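Local coordinates for DUF3887 domain-containing protein (Ruminococcus gnavus, PDB 4HYZ) that is of unknown function but belongs to the DUF3887 family of the NTF2 clan and folds as helices packed on a curved antiparallel sheet, at residues G10-V16 against Y103-M107; I24-Q28 against I88-Y92; Y55-L59 against V110-M114; E2-P8 against Y73-I77. All coordinates share one frame; numbering follows the deposited sequence.

Contact 1 of 4, residues G10-V16 against Y103-M107. With SO4 (sulfate ion), chain K; SO4 (sulfate ion), chain M.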
loop_
_atom_site.group_PDB
_atom_site.type_symbol
_atom_site.label_atom_id
_atom_site.label_comp_id
_atom_site.label_asym_id
_atom_site.label_seq_id
_atom_site.Cartn_x
_atom_site.Cartn_y
_atom_site.Cartn_z
ATOM N N GLY A 10 -3.323 -15.392 -7.204
ATOM C CA GLY A 10 -2.552 -16.539 -7.671
ATOM C C GLY A 10 -1.158 -16.616 -7.086
ATOM O O GLY A 10 -0.479 -17.613 -7.272
ATOM N N PHE A 11 -0.696 -15.543 -6.435
ATOM C CA PHE A 11 0.604 -15.525 -5.771
ATOM C C PHE A 11 0.409 -15.610 -4.254
ATOM O O PHE A 11 -0.608 -15.148 -3.742
ATOM C CB PHE A 11 1.382 -14.233 -6.099
ATOM C CG PHE A 11 1.864 -14.097 -7.512
ATOM C CD1 PHE A 11 1.066 -13.483 -8.479
ATOM C CD2 PHE A 11 3.137 -14.539 -7.878
ATOM C CE1 PHE A 11 1.512 -13.343 -9.792
ATOM C CE2 PHE A 11 3.580 -14.414 -9.207
ATOM C CZ PHE A 11 2.768 -13.809 -10.154
ATOM N N ASP A 12 1.376 -16.165 -3.515
ATOM C CA ASP A 12 1.218 -16.117 -2.061
ATOM C C ASP A 12 2.550 -15.757 -1.457
ATOM O O ASP A 12 3.592 -16.074 -2.022
ATOM C CB ASP A 12 0.584 -17.377 -1.466
ATOM C CG ASP A 12 1.518 -18.511 -1.348
ATOM O OD1 ASP A 12 1.658 -19.250 -2.336
ATOM O OD2 ASP A 12 2.153 -18.640 -0.276
ATOM N N LYS A 13 2.514 -15.043 -0.339
ATOM C CA LYS A 13 3.702 -14.453 0.295
ATOM C C LYS A 13 4.806 -15.464 0.608
ATOM O O LYS A 13 5.947 -15.232 0.239
ATOM C CB LYS A 13 3.327 -13.693 1.568
ATOM C CG LYS A 13 2.536 -12.420 1.310
ATOM C CD LYS A 13 2.234 -11.745 2.629
ATOM C CE LYS A 13 1.051 -10.804 2.571
ATOM N NZ LYS A 13 0.682 -10.279 3.931
ATOM N N GLU A 14 4.465 -16.552 1.282
ATOM C CA GLU A 14 5.382 -17.609 1.693
ATOM C C GLU A 14 6.110 -18.213 0.472
ATOM O O GLU A 14 7.321 -18.334 0.517
ATOM C CB GLU A 14 4.575 -18.678 2.471
ATOM C CG GLU A 14 5.384 -19.679 3.278
ATOM C CD GLU A 14 4.607 -20.869 3.836
ATOM O OE1 GLU A 14 3.434 -21.077 3.443
ATOM O OE2 GLU A 14 5.205 -21.632 4.630
ATOM N N THR A 15 5.393 -18.528 -0.626
ATOM C CA THR A 15 5.978 -19.081 -1.854
ATOM C C THR A 15 6.943 -18.066 -2.465
ATOM O O THR A 15 8.031 -18.438 -2.895
ATOM C CB THR A 15 4.865 -19.444 -2.846
ATOM O OG1 THR A 15 4.036 -20.377 -2.202
ATOM C CG2 THR A 15 5.384 -20.083 -4.143
ATOM N N VAL A 16 6.527 -16.794 -2.514
ATOM C CA VAL A 16 7.334 -15.741 -3.114
ATOM C C VAL A 16 8.593 -15.509 -2.285
ATOM O O VAL A 16 9.663 -15.460 -2.882
ATOM C CB VAL A 16 6.531 -14.442 -3.327
ATOM C CG1 VAL A 16 7.451 -13.262 -3.730
ATOM C CG2 VAL A 16 5.453 -14.681 -4.385
ATOM N N TYR A 103 8.165 -11.981 -10.429
ATOM C CA TYR A 103 7.858 -13.297 -10.963
ATOM C C TYR A 103 6.628 -13.304 -11.812
ATOM O O TYR A 103 5.673 -12.561 -11.548
ATOM C CB TYR A 103 7.608 -14.277 -9.777
ATOM C CG TYR A 103 8.852 -14.544 -8.951
ATOM C CD1 TYR A 103 9.804 -15.471 -9.369
ATOM C CD2 TYR A 103 9.094 -13.845 -7.763
ATOM C CE1 TYR A 103 10.948 -15.728 -8.611
ATOM C CE2 TYR A 103 10.227 -14.107 -6.988
ATOM C CZ TYR A 103 11.159 -15.040 -7.427
ATOM O OH TYR A 103 12.309 -15.287 -6.722
ATOM N N ASP A 104 6.588 -14.251 -12.751
ATOM C CA ASP A 104 5.350 -14.525 -13.455
ATOM C C ASP A 104 4.596 -15.575 -12.594
ATOM O O ASP A 104 5.132 -16.035 -11.556
ATOM C CB ASP A 104 5.598 -14.956 -14.917
ATOM C CG ASP A 104 6.286 -16.288 -15.153
ATOM O OD1 ASP A 104 6.577 -17.009 -14.162
ATOM O OD2 ASP A 104 6.458 -16.651 -16.317
ATOM N N GLU A 105 3.370 -15.950 -12.993
ATOM C CA GLU A 105 2.564 -16.885 -12.199
ATOM C C GLU A 105 3.219 -18.276 -12.085
ATOM O O GLU A 105 2.930 -18.986 -11.115
ATOM C CB GLU A 105 1.135 -17.009 -12.765
ATOM C CG GLU A 105 0.277 -15.775 -12.503
ATOM C CD GLU A 105 -0.443 -15.684 -11.169
ATOM O OE1 GLU A 105 -0.214 -16.557 -10.303
ATOM O OE2 GLU A 105 -1.200 -14.702 -10.968
ATOM N N ASP A 106 4.098 -18.654 -13.055
ATOM C CA ASP A 106 4.835 -19.934 -13.004
ATOM C C ASP A 106 6.023 -19.857 -12.050
ATOM O O ASP A 106 6.777 -20.818 -11.939
ATOM C CB ASP A 106 5.293 -20.383 -14.399
ATOM C CG ASP A 106 4.151 -20.841 -15.285
ATOM O OD1 ASP A 106 3.029 -21.028 -14.764
ATOM O OD2 ASP A 106 4.377 -21.022 -16.497
HETATM N N MSE A 107 6.211 -18.702 -11.378
HETATM C CA MSE A 107 7.255 -18.477 -10.358
HETATM C C MSE A 107 8.670 -18.495 -10.943
HETATM O O MSE A 107 9.658 -18.871 -10.266
HETATM C CB MSE A 107 7.101 -19.449 -9.162
HETATM C CG MSE A 107 5.883 -19.074 -8.269
HETATM SE SE MSE A 107 5.948 -17.238 -7.593
HETATM C CE MSE A 107 7.658 -17.228 -6.663
HETATM S S SO4 K . 2.596 -6.711 3.255
HETATM O O1 SO4 K . 2.645 -7.957 4.021
HETATM O O2 SO4 K . 2.050 -5.656 4.121
HETATM O O3 SO4 K . 3.953 -6.319 2.793
HETATM O O4 SO4 K . 1.740 -6.843 2.035
HETATM S S SO4 M . -0.255 -12.895 6.836
HETATM O O1 SO4 M . 1.066 -12.366 6.439
HETATM O O2 SO4 M . -0.212 -14.353 6.900
HETATM O O3 SO4 M . -0.570 -12.369 8.162
HETATM O O4 SO4 M . -1.298 -12.521 5.858
HETATM O O HOH W 1 1.612 -18.477 -9.088
#
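Apolar packing of a ring against a beta turn, with a Met-aromatic contact at the ring edge, is the kind of contact made here: the Phe11 side chain, just before helix 13-28, runs into the type I beta turn from Asp104 to Met107, the hairpin that joins strands 95-103 and 109-113 in a fold of the NTF2 clan. The ring meets the turn mainly through its far edge. CE2 of Phe11 lies 3.2 Å from the carbonyl O of Asp104, near the ring plane, while CB of Tyr103 packs against the same ring carbon. Met107, a selenomethionine, places its SE at the ring edge, 5.0 Å from the Phe11 centroid. Glu105 bends at chi2 (-85°), which brings its carboxylate back over one ring face, the two planes 31° apart. With an alanine here, the turn would probably face a gap and the selenium would lose the ring at whose edge it sits. Next along the chain, Asp12 is the N-cap of the helix: OD2 accepts from Thr15 N from above the carboxylate plane, and OD1 accepts a hydrogen bond from Thr15 OG1 at 2.6 Å. Val16 continues the apolar surface, its CG2 4.1 Å from Met107 CE. The bent Met107 chain ends with CE 3.7 Å above the centre of the Tyr103 ring, whose OH is hydrogen-bonded to Asp23.

Contact 2 of 4, residues I24-Q28 against I88-Y92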
loop_
_atom_site.group_PDB
_atom_site.type_symbol
_atom_site.label_atom_id
_atom_site.label_comp_id
_atom_site.label_asym_id
_atom_site.label_seq_id
_atom_site.Cartn_x
_atom_site.Cartn_y
_atom_site.Cartn_z
ATOM N N ILE A 24 18.150 -15.513 -4.775
ATOM C CA ILE A 24 19.261 -14.629 -4.384
ATOM C C ILE A 24 20.485 -15.508 -4.061
ATOM O O ILE A 24 21.598 -15.130 -4.412
ATOM C CB ILE A 24 18.889 -13.654 -3.242
ATOM C CG1 ILE A 24 17.922 -12.584 -3.782
ATOM C CG2 ILE A 24 20.141 -13.012 -2.588
ATOM C CD1 ILE A 24 17.089 -11.915 -2.691
ATOM N N GLU A 25 20.274 -16.693 -3.461
ATOM C CA GLU A 25 21.369 -17.636 -3.197
ATOM C C GLU A 25 21.976 -18.125 -4.506
ATOM O O GLU A 25 23.178 -18.255 -4.594
ATOM C CB GLU A 25 20.897 -18.833 -2.374
ATOM C CG GLU A 25 20.589 -18.501 -0.923
ATOM C CD GLU A 25 19.690 -19.511 -0.226
ATOM O OE1 GLU A 25 19.147 -20.429 -0.888
ATOM O OE2 GLU A 25 19.451 -19.315 0.983
ATOM N N ILE A 26 21.162 -18.366 -5.534
ATOM C CA ILE A 26 21.654 -18.796 -6.858
ATOM C C ILE A 26 22.452 -17.630 -7.476
ATOM O O ILE A 26 23.493 -17.873 -8.065
ATOM C CB ILE A 26 20.507 -19.321 -7.777
ATOM C CG1 ILE A 26 19.919 -20.682 -7.252
ATOM C CG2 ILE A 26 20.986 -19.482 -9.221
ATOM C CD1 ILE A 26 18.237 -20.845 -7.583
ATOM N N ALA A 27 21.987 -16.368 -7.325
ATOM C CA ALA A 27 22.727 -15.192 -7.817
ATOM C C ALA A 27 24.084 -15.061 -7.104
ATOM O O ALA A 27 25.092 -14.829 -7.765
ATOM C CB ALA A 27 21.912 -13.922 -7.613
ATOM N N GLN A 28 24.117 -15.284 -5.775
ATOM C CA GLN A 28 25.372 -15.205 -5.004
ATOM C C GLN A 28 26.348 -16.347 -5.320
ATOM O O GLN A 28 27.529 -16.212 -5.018
ATOM C CB GLN A 28 25.110 -15.183 -3.489
ATOM C CG GLN A 28 24.424 -13.908 -2.990
ATOM C CD GLN A 28 23.873 -14.059 -1.590
ATOM O OE1 GLN A 28 23.792 -15.158 -0.993
ATOM N NE2 GLN A 28 23.456 -12.955 -1.035
ATOM N N ILE A 88 13.138 -7.512 -0.821
ATOM C CA ILE A 88 13.620 -8.289 0.327
ATOM C C ILE A 88 14.968 -7.741 0.776
ATOM O O ILE A 88 15.826 -7.412 -0.041
ATOM C CB ILE A 88 13.648 -9.825 0.028
ATOM C CG1 ILE A 88 14.144 -10.673 1.245
ATOM C CG2 ILE A 88 14.399 -10.152 -1.266
ATOM C CD1 ILE A 88 13.890 -12.212 1.100
ATOM N N VAL A 89 15.106 -7.585 2.085
ATOM C CA VAL A 89 16.328 -7.104 2.711
ATOM C C VAL A 89 17.318 -8.254 2.783
ATOM O O VAL A 89 16.967 -9.341 3.240
ATOM C CB VAL A 89 16.070 -6.501 4.121
ATOM C CG1 VAL A 89 17.377 -6.144 4.821
ATOM C CG2 VAL A 89 15.162 -5.288 4.033
ATOM N N VAL A 90 18.541 -8.021 2.317
ATOM C CA VAL A 90 19.629 -8.991 2.432
ATOM C C VAL A 90 20.714 -8.293 3.262
ATOM O O VAL A 90 21.187 -7.207 2.901
ATOM C CB VAL A 90 20.131 -9.574 1.097
ATOM C CG1 VAL A 90 21.176 -10.640 1.352
ATOM C CG2 VAL A 90 18.972 -10.162 0.290
ATOM N N LYS A 91 21.018 -8.865 4.420
ATOM C CA LYS A 91 22.006 -8.278 5.342
ATOM C C LYS A 91 23.388 -8.879 5.073
ATOM O O LYS A 91 23.558 -10.090 5.182
ATOM C CB LYS A 91 21.594 -8.473 6.824
ATOM C CG LYS A 91 20.108 -8.221 7.095
ATOM C CD LYS A 91 19.758 -8.328 8.571
ATOM C CE LYS A 91 18.356 -7.856 8.857
ATOM N NZ LYS A 91 17.953 -8.159 10.251
ATOM N N TYR A 92 24.326 -8.040 4.609
ATOM C CA TYR A 92 25.726 -8.422 4.360
ATOM C C TYR A 92 26.578 -7.796 5.445
ATOM O O TYR A 92 26.094 -6.918 6.174
ATOM C CB TYR A 92 26.213 -7.979 2.967
ATOM C CG TYR A 92 25.495 -8.639 1.811
ATOM C CD1 TYR A 92 25.848 -9.913 1.377
ATOM C CD2 TYR A 92 24.475 -7.978 1.130
ATOM C CE1 TYR A 92 25.165 -10.538 0.332
ATOM C CE2 TYR A 92 23.811 -8.576 0.064
ATOM C CZ TYR A 92 24.160 -9.857 -0.338
ATOM O OH TYR A 92 23.488 -10.450 -1.387
#
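Gln28 and Tyr92 make the polar half of this helix-on-sheet contact, and Ile24 makes the apolar half one helical turn earlier. NE2 of Gln28 donates to Tyr92 OH with an N-H...O angle of 145°; the modelled 2.5 Å between NE2 and OH is shorter than usual, and its exact length is doubtful at this resolution. The hydroxyl lies almost in the amide plane, and the amide is turned 65° from the ring, meeting it at the edge. Ile24 and Val90 reach toward each other tip to tip, with CD1 of Ile24 3.9 Å from CG2 of Val90. Against Ile88 the same CD1 slides past to touch CG2 at 3.5 Å. The chain of Ile24 serves both because chi2 is extended (158°), carrying CD1 outward to the strand.

Outside this shell, Val90 also packs on Phe65 and Phe68 of the adjoining strand. Leu59 of helix 49-60 touches both Gln28 and Tyr92, and Tyr99 of strand 95-103 shares a hydrogen bond with the Tyr92 hydroxyl. The axes of 24-28 and 88-92 come within 12.3 Å, a separation bridged by side chains. The chemistry implies a largely apolar interface in which a buried phenol oxygen is probably held by both an amide and a second tyrosine.

Contact 3 of 4, residues Y55-L59 against V110-M114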
loop_
_atom_site.group_PDB
_atom_site.type_symbol
_atom_site.label_atom_id
_atom_site.label_comp_id
_atom_site.label_asym_id
_atom_site.label_seq_id
_atom_site.Cartn_x
_atom_site.Cartn_y
_atom_site.Cartn_z
ATOM N N TYR A 55 26.997 -7.178 -11.619
ATOM C CA TYR A 55 26.306 -7.408 -10.352
ATOM C C TYR A 55 27.266 -8.114 -9.346
ATOM O O TYR A 55 27.312 -7.734 -8.175
ATOM C CB TYR A 55 25.006 -8.218 -10.561
ATOM C CG TYR A 55 24.591 -9.009 -9.339
ATOM C CD1 TYR A 55 23.995 -8.383 -8.244
ATOM C CD2 TYR A 55 24.820 -10.386 -9.261
ATOM C CE1 TYR A 55 23.641 -9.107 -7.102
ATOM C CE2 TYR A 55 24.478 -11.115 -8.121
ATOM C CZ TYR A 55 23.870 -10.477 -7.052
ATOM O OH TYR A 55 23.527 -11.203 -5.939
ATOM N N LEU A 56 28.028 -9.115 -9.816
ATOM C CA LEU A 56 28.974 -9.860 -8.980
ATOM C C LEU A 56 30.068 -8.941 -8.432
ATOM O O LEU A 56 30.452 -9.094 -7.274
ATOM C CB LEU A 56 29.600 -11.045 -9.731
ATOM C CG LEU A 56 28.668 -12.211 -10.163
ATOM C CD1 LEU A 56 29.494 -13.328 -10.779
ATOM C CD2 LEU A 56 27.829 -12.762 -8.987
ATOM N N LYS A 57 30.537 -7.966 -9.249
ATOM C CA LYS A 57 31.530 -6.958 -8.858
ATOM C C LYS A 57 31.006 -6.121 -7.663
ATOM O O LYS A 57 31.705 -5.979 -6.662
ATOM C CB LYS A 57 31.876 -6.032 -10.049
ATOM C CG LYS A 57 33.018 -6.511 -10.933
ATOM N N ILE A 58 29.757 -5.631 -7.756
ATOM C CA ILE A 58 29.098 -4.840 -6.707
ATOM C C ILE A 58 28.818 -5.740 -5.486
ATOM O O ILE A 58 29.018 -5.301 -4.351
ATOM C CB ILE A 58 27.801 -4.136 -7.251
ATOM C CG1 ILE A 58 28.158 -3.138 -8.379
ATOM C CG2 ILE A 58 27.039 -3.410 -6.140
ATOM C CD1 ILE A 58 27.058 -2.922 -9.415
ATOM N N LEU A 59 28.376 -6.994 -5.727
ATOM C CA LEU A 59 28.083 -7.987 -4.687
ATOM C C LEU A 59 29.313 -8.276 -3.825
ATOM O O LEU A 59 29.182 -8.293 -2.598
ATOM C CB LEU A 59 27.529 -9.306 -5.286
ATOM C CG LEU A 59 27.309 -10.481 -4.297
ATOM C CD1 LEU A 59 26.203 -10.168 -3.298
ATOM C CD2 LEU A 59 27.025 -11.780 -5.033
ATOM N N VAL A 110 11.081 -12.415 -13.860
ATOM C CA VAL A 110 10.892 -11.512 -14.999
ATOM C C VAL A 110 11.807 -10.307 -14.769
ATOM O O VAL A 110 12.039 -9.516 -15.678
ATOM C CB VAL A 110 9.420 -11.086 -15.270
ATOM C CG1 VAL A 110 8.574 -12.278 -15.714
ATOM C CG2 VAL A 110 8.800 -10.392 -14.061
ATOM N N SER A 111 12.324 -10.179 -13.540
ATOM C CA SER A 111 13.151 -9.035 -13.124
ATOM C C SER A 111 13.940 -9.391 -11.873
ATOM O O SER A 111 13.431 -10.063 -10.978
ATOM C CB SER A 111 12.261 -7.817 -12.854
ATOM O OG SER A 111 13.053 -6.694 -12.514
ATOM N N PHE A 112 15.170 -8.916 -11.806
ATOM C CA PHE A 112 16.066 -9.160 -10.678
ATOM C C PHE A 112 16.966 -7.961 -10.561
ATOM O O PHE A 112 17.760 -7.727 -11.468
ATOM C CB PHE A 112 16.883 -10.465 -10.884
ATOM C CG PHE A 112 17.772 -10.863 -9.714
ATOM C CD1 PHE A 112 18.985 -10.219 -9.488
ATOM C CD2 PHE A 112 17.422 -11.920 -8.880
ATOM C CE1 PHE A 112 19.807 -10.591 -8.423
ATOM C CE2 PHE A 112 18.246 -12.291 -7.811
ATOM C CZ PHE A 112 19.415 -11.601 -7.572
ATOM N N THR A 113 16.859 -7.211 -9.457
ATOM C CA THR A 113 17.670 -5.997 -9.245
ATOM C C THR A 113 18.195 -5.949 -7.813
ATOM O O THR A 113 17.450 -6.175 -6.857
ATOM C CB THR A 113 16.836 -4.747 -9.591
ATOM O OG1 THR A 113 16.644 -4.731 -11.000
ATOM C CG2 THR A 113 17.502 -3.454 -9.183
HETATM N N MSE A 114 19.473 -5.637 -7.682
HETATM C CA MSE A 114 20.136 -5.474 -6.403
HETATM C C MSE A 114 19.911 -4.065 -5.880
HETATM O O MSE A 114 19.941 -3.110 -6.687
HETATM O OXT MSE A 114 19.784 -3.912 -4.651
HETATM C CB MSE A 114 21.619 -5.740 -6.553
HETATM C CG MSE A 114 22.267 -6.057 -5.256
HETATM SE SE MSE A 114 24.100 -5.592 -5.331
HETATM C CE MSE A 114 24.630 -6.601 -3.737
#
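Tyr55 and Met114 bring helix 49-60 onto the very end of the chain, with Phe112 joining from the last strand. Met114, a selenomethionine, is stretched out along its whole length: CG stands anti to the backbone N (chi1 -160°), and chi2 and chi3 are extended too, so the chain runs along the helix and meets three of its residues in turn. Its CG arrives in the plane of the Tyr55 ring, 3.8 Å from CE1, the two side chains crossing at about a right angle. Farther out, SE of Met114 lies 3.7 Å from CG2 of Ile58 as those side chains slide past each other in opposite directions. The same selenium makes an oblique Met-aromatic contact, 5.0 Å from the Tyr55 ring centroid. The terminal methyl CE reaches Leu59, 3.9 Å from its CD1.

With CG of Tyr55 anti to the backbone N (chi1 154°), the ring carries on toward the strand, where it receives a T-shaped contact. Phe112 turns its edge to the Tyr55 face, with centroids 5.8 Å apart and planes at 85°. Leu59 CB lies over the opposite face, so the ring is held between the helix's own next turn and the strand. A serine at Tyr55 would probably deprive the Phe112 edge of this aromatic face, the Met114 chain of its support at CB and CG, and the Tyr99 hydroxyl of a partner.

The Tyr55 hydroxyl is hydrogen-bonded to Tyr99 of strand 95-103. Ala27 of helix 13-28 touches both Tyr55 and Phe112, while Trp35 of helix 32-36 makes another edge-to-face contact with Phe112.

Contact 4 of 4, residues E2-P8 against Y73-I77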
loop_
_atom_site.group_PDB
_atom_site.type_symbol
_atom_site.label_atom_id
_atom_site.label_comp_id
_atom_site.label_asym_id
_atom_site.label_seq_id
_atom_site.Cartn_x
_atom_site.Cartn_y
_atom_site.Cartn_z
ATOM N N GLU A 2 -1.723 -2.045 -14.401
ATOM C CA GLU A 2 -1.907 -1.703 -12.985
ATOM C C GLU A 2 -0.650 -1.950 -12.160
ATOM O O GLU A 2 0.026 -2.949 -12.342
ATOM C CB GLU A 2 -3.043 -2.537 -12.358
ATOM C CG GLU A 2 -4.462 -2.205 -12.768
ATOM C CD GLU A 2 -5.448 -3.270 -12.329
ATOM O OE1 GLU A 2 -5.769 -3.335 -11.118
ATOM O OE2 GLU A 2 -5.907 -4.039 -13.204
ATOM N N ILE A 3 -0.380 -1.062 -11.208
ATOM C CA ILE A 3 0.663 -1.224 -10.206
ATOM C C ILE A 3 -0.094 -1.550 -8.942
ATOM O O ILE A 3 -1.037 -0.822 -8.588
ATOM C CB ILE A 3 1.610 -0.015 -10.039
ATOM C CG1 ILE A 3 2.214 0.417 -11.394
ATOM C CG2 ILE A 3 2.707 -0.363 -8.969
ATOM C CD1 ILE A 3 3.259 -0.551 -12.022
ATOM N N LEU A 4 0.294 -2.639 -8.273
ATOM C CA LEU A 4 -0.410 -3.086 -7.064
ATOM C C LEU A 4 0.485 -2.978 -5.856
ATOM O O LEU A 4 1.692 -3.233 -5.946
ATOM C CB LEU A 4 -0.923 -4.554 -7.227
ATOM C CG LEU A 4 -1.769 -4.903 -8.470
ATOM C CD1 LEU A 4 -2.100 -6.409 -8.491
ATOM C CD2 LEU A 4 -3.069 -4.083 -8.522
ATOM N N LYS A 5 -0.100 -2.605 -4.725
ATOM C CA LYS A 5 0.646 -2.481 -3.463
ATOM C C LYS A 5 0.450 -3.754 -2.603
ATOM O O LYS A 5 0.527 -3.720 -1.377
ATOM C CB LYS A 5 0.270 -1.195 -2.746
ATOM C CG LYS A 5 1.016 0.016 -3.325
ATOM C CD LYS A 5 0.497 1.337 -2.795
ATOM C CE LYS A 5 1.125 2.463 -3.586
ATOM N NZ LYS A 5 0.981 3.775 -2.903
ATOM N N GLU A 6 0.293 -4.884 -3.274
ATOM C CA GLU A 6 0.225 -6.251 -2.684
ATOM C C GLU A 6 0.434 -7.230 -3.814
ATOM O O GLU A 6 0.479 -6.810 -4.966
ATOM C CB GLU A 6 -1.116 -6.538 -1.947
ATOM C CG GLU A 6 -2.354 -6.508 -2.864
ATOM C CD GLU A 6 -2.875 -5.116 -3.158
ATOM O OE1 GLU A 6 -2.991 -4.303 -2.209
ATOM O OE2 GLU A 6 -3.163 -4.831 -4.340
ATOM N N LEU A 7 0.544 -8.522 -3.519
ATOM C CA LEU A 7 0.688 -9.493 -4.611
ATOM C C LEU A 7 -0.621 -9.605 -5.408
ATOM O O LEU A 7 -1.695 -9.580 -4.796
ATOM C CB LEU A 7 1.052 -10.885 -4.067
ATOM C CG LEU A 7 2.446 -11.054 -3.432
ATOM C CD1 LEU A 7 2.477 -12.341 -2.556
ATOM C CD2 LEU A 7 3.575 -10.986 -4.489
ATOM N N PRO A 8 -0.561 -9.889 -6.720
ATOM C CA PRO A 8 -1.799 -10.196 -7.459
ATOM C C PRO A 8 -2.402 -11.537 -7.044
ATOM O O PRO A 8 -1.752 -12.324 -6.350
ATOM C CB PRO A 8 -1.325 -10.295 -8.919
ATOM C CG PRO A 8 0.040 -9.672 -8.943
ATOM C CD PRO A 8 0.620 -9.994 -7.599
ATOM N N TYR A 73 5.825 -6.755 -0.385
ATOM C CA TYR A 73 5.190 -7.367 -1.552
ATOM C C TYR A 73 4.472 -6.358 -2.422
ATOM O O TYR A 73 3.803 -5.465 -1.928
ATOM C CB TYR A 73 4.217 -8.494 -1.104
ATOM C CG TYR A 73 4.932 -9.561 -0.301
ATOM C CD1 TYR A 73 5.600 -10.608 -0.935
ATOM C CD2 TYR A 73 4.992 -9.498 1.091
ATOM C CE1 TYR A 73 6.288 -11.580 -0.206
ATOM C CE2 TYR A 73 5.677 -10.469 1.832
ATOM C CZ TYR A 73 6.311 -11.518 1.175
ATOM O OH TYR A 73 7.010 -12.482 1.873
ATOM N N LEU A 74 4.609 -6.516 -3.737
ATOM C CA LEU A 74 3.996 -5.628 -4.722
ATOM C C LEU A 74 3.532 -6.463 -5.888
ATOM O O LEU A 74 3.753 -7.672 -5.926
ATOM C CB LEU A 74 4.997 -4.539 -5.194
ATOM C CG LEU A 74 5.583 -3.579 -4.134
ATOM C CD1 LEU A 74 6.767 -2.806 -4.706
ATOM C CD2 LEU A 74 4.551 -2.534 -3.723
ATOM N N GLY A 75 2.874 -5.833 -6.832
ATOM C CA GLY A 75 2.377 -6.559 -7.998
ATOM C C GLY A 75 2.193 -5.649 -9.181
ATOM O O GLY A 75 2.301 -4.414 -9.081
ATOM N N GLN A 76 1.945 -6.265 -10.315
ATOM C CA GLN A 76 1.714 -5.541 -11.560
ATOM C C GLN A 76 0.857 -6.375 -12.498
ATOM O O GLN A 76 1.025 -7.597 -12.579
ATOM C CB GLN A 76 3.061 -5.207 -12.245
ATOM C CG GLN A 76 2.889 -4.308 -13.482
ATOM C CD GLN A 76 4.175 -3.953 -14.201
ATOM O OE1 GLN A 76 5.266 -4.328 -13.805
ATOM N NE2 GLN A 76 4.076 -3.198 -15.279
ATOM N N ILE A 77 -0.040 -5.713 -13.200
ATOM C CA ILE A 77 -0.837 -6.297 -14.253
ATOM C C ILE A 77 -0.359 -5.592 -15.526
ATOM O O ILE A 77 -0.392 -4.365 -15.600
ATOM C CB ILE A 77 -2.366 -6.283 -14.008
ATOM C CG1 ILE A 77 -2.671 -7.199 -12.796
ATOM C CG2 ILE A 77 -3.078 -6.809 -15.266
ATOM C CD1 ILE A 77 -3.915 -6.937 -12.105
#
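Glu2 and Ile77 form an antiparallel hydrogen-bonded pair, and Leu4 with Gly75 forms the next. Glu2 N donates to Ile77 O at 2.9 Å, and Ile77 N returns a bond to Glu2 O. At the second pair Leu4 N reaches Gly75 O at 2.8 Å, whereas Gly75 N gives the longer bond to Leu4 O, 3.0 Å. Between the pairs, Gln76 CA makes a CA-H...O contact with Glu2 O.

Side chains extend this ladder on both faces. Leu4 CD1 lies 4.1 Å from CD1 of Ile77; on the same face the Glu2 chain runs alongside Ile77, pointing in the same direction. On the other face Ile3 CD1 rests 4.0 Å from Gln76 CG; Gln76 has CG anti to its own N (chi1 -174°) and lies alongside the isoleucine. Gly75 has no side chain, and a CB there would clash with Pro8 CD and Glu6 O, so glycine lets the chain fold back over the strand. Leu7 then packs by CG against Tyr73 CB, 3.9 Å away.

Several side chains look outward to other subunits: Lys5 NZ binds Lys5 O and Tyr73 O of the third subunit, and Glu6 OE1 accepts from Lys5 N of the fourth. Within the chain, strand 2-4 is the outermost strand beside 65-78, whose other neighbour is strand 81-92, while Leu7 and Tyr73 both touch Lys13 of helix 13-28.

Overall arrangement
From the N terminus, contact 4 comes first, closing a long loop by laying strand 2-4 along strand 65-78. Contact 1 follows directly, joining the start of helix 13-28 to the hairpin before the last strand, and its loop spans most of the chain. Contact 2, from the end of the same helix to strand 81-92, is nested within it. Contact 3 runs from helix 49-60 to the C terminus and crosses each of the others, as contact 4 also does. Contacts 2 and 3 touch through Ala27, Leu59 and Tyr92, while contacts 1 and 4 meet at Leu7, Lys13 and Tyr73, at the sheet's other end.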